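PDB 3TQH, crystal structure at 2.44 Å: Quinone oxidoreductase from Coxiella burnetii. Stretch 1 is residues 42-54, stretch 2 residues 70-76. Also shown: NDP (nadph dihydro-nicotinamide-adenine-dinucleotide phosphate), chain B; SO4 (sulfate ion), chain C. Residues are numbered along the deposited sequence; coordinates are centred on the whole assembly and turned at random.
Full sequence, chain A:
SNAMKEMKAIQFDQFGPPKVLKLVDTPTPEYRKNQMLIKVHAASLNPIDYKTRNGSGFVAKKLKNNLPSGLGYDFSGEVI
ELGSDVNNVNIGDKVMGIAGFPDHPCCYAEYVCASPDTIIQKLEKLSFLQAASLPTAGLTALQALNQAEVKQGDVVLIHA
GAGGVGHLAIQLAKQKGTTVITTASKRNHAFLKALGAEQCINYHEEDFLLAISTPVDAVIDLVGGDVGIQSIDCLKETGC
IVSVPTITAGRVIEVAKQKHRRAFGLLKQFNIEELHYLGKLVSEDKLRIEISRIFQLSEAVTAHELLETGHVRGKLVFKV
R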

# COMPACT_ATOMS: atom_id res chain seq x y z
N ALA A 42 -14.70 4.25 -4.65
CA ALA A 42 -13.88 4.14 -3.45
C ALA A 42 -12.41 4.46 -3.74
O ALA A 42 -11.92 4.26 -4.86
CB ALA A 42 -14.02 2.74 -2.87
N ALA A 43 -11.71 4.95 -2.72
CA ALA A 43 -10.28 5.28 -2.82
C ALA A 43 -9.60 5.10 -1.46
O ALA A 43 -10.05 5.66 -0.46
CB ALA A 43 -10.11 6.71 -3.30
N SER A 44 -8.53 4.31 -1.42
CA SER A 44 -7.89 3.99 -0.15
C SER A 44 -6.71 4.90 0.13
O SER A 44 -6.12 5.47 -0.79
CB SER A 44 -7.45 2.53 -0.11
OG SER A 44 -6.43 2.25 -1.04
N LEU A 45 -6.39 5.01 1.41
CA LEU A 45 -5.27 5.82 1.88
C LEU A 45 -4.02 4.96 2.04
O LEU A 45 -4.10 3.81 2.47
CB LEU A 45 -5.60 6.47 3.22
CG LEU A 45 -6.67 7.56 3.19
CD1 LEU A 45 -8.06 6.93 3.14
CD2 LEU A 45 -6.53 8.48 4.41
N ASN A 46 -2.88 5.54 1.71
CA ASN A 46 -1.58 4.93 1.96
C ASN A 46 -0.66 5.96 2.61
O ASN A 46 -0.84 7.16 2.39
CB ASN A 46 -0.96 4.45 0.65
CG ASN A 46 -1.78 3.38 -0.02
OD1 ASN A 46 -2.65 3.68 -0.84
ND2 ASN A 46 -1.52 2.13 0.34
N PRO A 47 0.33 5.51 3.40
CA PRO A 47 1.28 6.44 4.01
C PRO A 47 1.98 7.41 3.04
O PRO A 47 2.24 8.58 3.40
CB PRO A 47 2.31 5.50 4.65
CG PRO A 47 1.50 4.29 5.01
CD PRO A 47 0.51 4.13 3.89
N ILE A 48 2.28 6.95 1.83
CA ILE A 48 2.83 7.81 0.78
C ILE A 48 2.00 9.09 0.62
O ILE A 48 2.55 10.15 0.33
CB ILE A 48 2.93 7.06 -0.59
CG1 ILE A 48 3.75 7.87 -1.60
CG2 ILE A 48 1.57 6.77 -1.16
CD1 ILE A 48 5.23 7.63 -1.52
N ASP A 49 0.69 8.99 0.85
CA ASP A 49 -0.20 10.16 0.82
C ASP A 49 0.21 11.25 1.83
O ASP A 49 0.30 12.42 1.45
CB ASP A 49 -1.66 9.76 1.08
CG ASP A 49 -2.18 8.71 0.10
OD1 ASP A 49 -1.53 8.47 -0.94
OD2 ASP A 49 -3.25 8.13 0.38
N TYR A 50 0.48 10.88 3.08
CA TYR A 50 0.83 11.89 4.10
C TYR A 50 2.28 12.37 4.01
O TYR A 50 2.58 13.51 4.35
CB TYR A 50 0.48 11.43 5.54
CG TYR A 50 1.33 10.33 6.16
CD1 TYR A 50 2.66 10.54 6.51
CD2 TYR A 50 0.77 9.09 6.46
CE1 TYR A 50 3.42 9.51 7.10
CE2 TYR A 50 1.51 8.07 7.04
CZ TYR A 50 2.83 8.29 7.36
OH TYR A 50 3.55 7.26 7.95
N LYS A 51 3.18 11.51 3.52
CA LYS A 51 4.57 11.87 3.28
C LYS A 51 4.69 12.87 2.13
O LYS A 51 5.61 13.69 2.10
CB LYS A 51 5.41 10.63 2.96
CG LYS A 51 5.47 9.60 4.09
CD LYS A 51 6.03 8.28 3.58
CE LYS A 51 6.23 7.28 4.71
NZ LYS A 51 7.02 6.09 4.27
N THR A 52 3.78 12.77 1.17
CA THR A 52 3.74 13.72 0.06
C THR A 52 3.20 15.04 0.60
O THR A 52 3.82 16.09 0.42
CB THR A 52 2.85 13.20 -1.10
OG1 THR A 52 3.34 11.93 -1.54
CG2 THR A 52 2.85 14.18 -2.28
N ARG A 53 2.08 14.96 1.30
CA ARG A 53 1.40 16.12 1.87
C ARG A 53 2.27 16.90 2.86
O ARG A 53 2.22 18.13 2.88
CB ARG A 53 0.09 15.69 2.54
CG ARG A 53 -0.80 16.84 3.00
CD ARG A 53 -0.62 17.12 4.48
NE ARG A 53 -1.00 15.95 5.24
CZ ARG A 53 -0.40 15.49 6.33
NH1 ARG A 53 0.65 16.10 6.86
NH2 ARG A 53 -0.87 14.38 6.88
N ASN A 54 3.06 16.22 3.69
CA ASN A 54 3.94 16.93 4.62
C ASN A 54 5.27 17.37 3.98
O ASN A 54 6.04 18.11 4.60
CB ASN A 54 4.15 16.18 5.96
CG ASN A 54 4.96 14.88 5.82
OD1 ASN A 54 5.87 14.77 5.00
ND2 ASN A 54 4.62 13.91 6.66
N GLY A 70 -3.78 17.09 -5.91
CA GLY A 70 -4.61 16.05 -5.32
C GLY A 70 -3.76 15.06 -4.54
O GLY A 70 -2.56 15.25 -4.37
N LEU A 71 -4.40 13.99 -4.07
CA LEU A 71 -3.73 12.91 -3.35
C LEU A 71 -4.40 11.57 -3.63
O LEU A 71 -5.57 11.52 -3.98
CB LEU A 71 -3.76 13.18 -1.85
CG LEU A 71 -2.65 14.02 -1.22
CD1 LEU A 71 -2.84 14.04 0.30
CD2 LEU A 71 -1.26 13.51 -1.58
N GLY A 72 -3.64 10.49 -3.46
CA GLY A 72 -4.18 9.14 -3.55
C GLY A 72 -3.88 8.46 -4.88
O GLY A 72 -3.95 9.09 -5.93
N TYR A 73 -3.56 7.17 -4.83
CA TYR A 73 -3.26 6.39 -6.02
C TYR A 73 -4.23 5.23 -6.25
O TYR A 73 -4.43 4.82 -7.39
CB TYR A 73 -1.84 5.83 -5.94
CG TYR A 73 -0.72 6.85 -5.87
CD1 TYR A 73 -0.50 7.76 -6.90
CD2 TYR A 73 0.15 6.89 -4.78
CE1 TYR A 73 0.53 8.70 -6.84
CE2 TYR A 73 1.19 7.80 -4.71
CZ TYR A 73 1.38 8.70 -5.74
OH TYR A 73 2.42 9.61 -5.64
N ASP A 74 -4.81 4.70 -5.17
CA ASP A 74 -5.66 3.51 -5.23
C ASP A 74 -7.10 3.92 -5.46
O ASP A 74 -7.60 4.82 -4.77
CB ASP A 74 -5.61 2.75 -3.90
CG ASP A 74 -4.33 1.98 -3.68
OD1 ASP A 74 -3.46 1.96 -4.58
OD2 ASP A 74 -4.20 1.37 -2.59
N PHE A 75 -7.78 3.25 -6.39
CA PHE A 75 -9.17 3.59 -6.65
C PHE A 75 -10.00 2.42 -7.16
O PHE A 75 -9.48 1.41 -7.63
CB PHE A 75 -9.27 4.73 -7.67
CG PHE A 75 -9.15 4.27 -9.10
CD1 PHE A 75 -7.90 4.20 -9.71
CD2 PHE A 75 -10.27 3.89 -9.81
CE1 PHE A 75 -7.79 3.76 -11.02
CE2 PHE A 75 -10.17 3.45 -11.11
CZ PHE A 75 -8.93 3.39 -11.72
N SER A 76 -11.30 2.62 -7.10
CA SER A 76 -12.29 1.66 -7.51
C SER A 76 -13.45 2.48 -8.08
O SER A 76 -13.78 3.53 -7.53
CB SER A 76 -12.73 0.86 -6.28
OG SER A 76 -13.51 -0.25 -6.64
PA NDP B . 0.76 1.40 7.76
O1A NDP B . 0.56 2.78 8.21
O2A NDP B . -0.50 0.78 7.32
O5B NDP B . 1.39 0.51 8.95
C5B NDP B . 0.92 0.70 10.27
C4B NDP B . 1.42 -0.42 11.16
O4B NDP B . 2.77 -0.18 11.49
C3B NDP B . 0.67 -0.54 12.49
O3B NDP B . -0.14 -1.70 12.46
C2B NDP B . 1.76 -0.63 13.55
O2B NDP B . 1.59 -1.73 14.42
C1B NDP B . 3.03 -0.79 12.74
N9A NDP B . 4.23 -0.18 13.33
C8A NDP B . 4.44 1.16 13.57
N7A NDP B . 5.67 1.31 14.10
C5A NDP B . 6.25 0.10 14.20
C6A NDP B . 7.49 -0.30 14.68
N6A NDP B . 8.33 0.61 15.14
N1A NDP B . 7.83 -1.63 14.67
C2A NDP B . 6.93 -2.56 14.18
N3A NDP B . 5.69 -2.17 13.70
C4A NDP B . 5.36 -0.85 13.72
O3 NDP B . 1.88 1.34 6.60
PN NDP B . 1.86 0.40 5.28
O1N NDP B . 0.85 0.93 4.33
O2N NDP B . 1.83 -1.03 5.62
O5D NDP B . 3.31 0.75 4.70
C5D NDP B . 4.49 0.59 5.47
C4D NDP B . 5.63 1.37 4.83
O4D NDP B . 5.89 0.88 3.53
C3D NDP B . 5.29 2.85 4.70
O3D NDP B . 6.40 3.62 5.11
C2D NDP B . 5.00 3.03 3.22
O2D NDP B . 5.29 4.34 2.77
C1D NDP B . 5.87 1.94 2.59
N1N NDP B . 5.41 1.45 1.28
C2N NDP B . 6.32 1.40 0.25
C3N NDP B . 5.98 1.01 -1.04
C7N NDP B . 6.99 0.96 -2.14
O7N NDP B . 6.57 0.57 -3.43
N7N NDP B . 8.26 1.30 -1.89
C4N NDP B . 4.55 0.63 -1.30
C5N NDP B . 3.60 0.69 -0.15
C6N NDP B . 4.09 1.10 1.09
P2B NDP B . 1.15 -1.52 15.96
O1X NDP B . 0.77 -2.87 16.52
O2X NDP B . -0.04 -0.61 16.03
O3X NDP B . 2.27 -0.95 16.78
S SO4 C . 7.37 5.27 0.12
O1 SO4 C . 6.11 4.63 -0.28
O2 SO4 C . 8.30 4.29 0.66
O3 SO4 C . 7.96 5.92 -1.04
O4 SO4 C . 7.10 6.29 1.12
O HOH W 1 -6.49 6.78 -3.29
O HOH W 2 -0.90 10.21 -2.60
O HOH W 3 -3.15 6.22 -1.90
O HOH W 4 1.50 11.06 -3.59

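Where two strands run side by side only briefly, the chain often completes the contact with water and side chains, and this quinone oxidoreductase offers a compact example. The strongest direct bonds are between backbones. Ala42 and Ser76 form an antiparallel hydrogen-bonded pair: Ala42 N donates to Ser76 O at 3.1 Å with a nearly linear angle of 169°, and Ser76 N donates to Ala42 O at 2.8 Å, more bent at 134°. The strands run at 161° to each other, close to antiparallel, and their axes approach to 4.6 Å. Beyond this pair the register continues through CA-H...O contacts, from Phe75 CA to Ala42 O and from Ala43 CA to Asp74 O, both 3.3 Å.

As the backbones diverge, water takes over. Water 1 donates to Ser44 O (2.8 Å) and to Asp74 O (2.7 Å), joining two carbonyls that, as acceptors, could not bond to each other. Asp49 supplies the next links. Water 2 donates to Asp49 OD1 at 2.5 Å and accepts from Gly72 N at 2.9 Å; water 3 lies 2.9 Å from the same Asp49 OD1 and accepts from Tyr73 N at 3.1 Å. The carboxylate thus reaches two backbone amides of the loop through water, with no direct hydrogen bond to either. Its other oxygen, Asp49 OD2, accepts from Asn46 N at 2.9 Å, tying the carboxylate back to the backbone three residues earlier. Farther along, water 4 donates to Thr52 OG1 (2.9 Å) and Tyr73 OH (2.7 Å), while Thr52 OG1 itself donates to Ile48 O at 2.7 Å, one helical turn back.

Proximity alone does not make a bond. Ser44 OG lies 2.9 Å from Asp74 OD2, yet the angle is poor; both atoms find hydrogen-bond partners elsewhere in the structure.

Apolar packing fills in around this network. Leu71 points toward the helix, where its CD2 lies 3.6 Å from Asp49 O and 4.1 Å from Thr52 CB, and its CD1 reaches 4.0 Å from Arg53 CB. The end of the arginine leads away, so it is the base of that side chain that meets the leucine. Ile48 CG2 sits at the edge of the Tyr73 ring, 3.7 Å from CE2. Between these contacts the backbone of Gly72 passes close to the aspartate, with its CA 3.8 Å from Asp49 OD1; its phi of 101° and psi of 140° would jam a CB against the preceding carbonyl oxygen, which by itself calls for glycine.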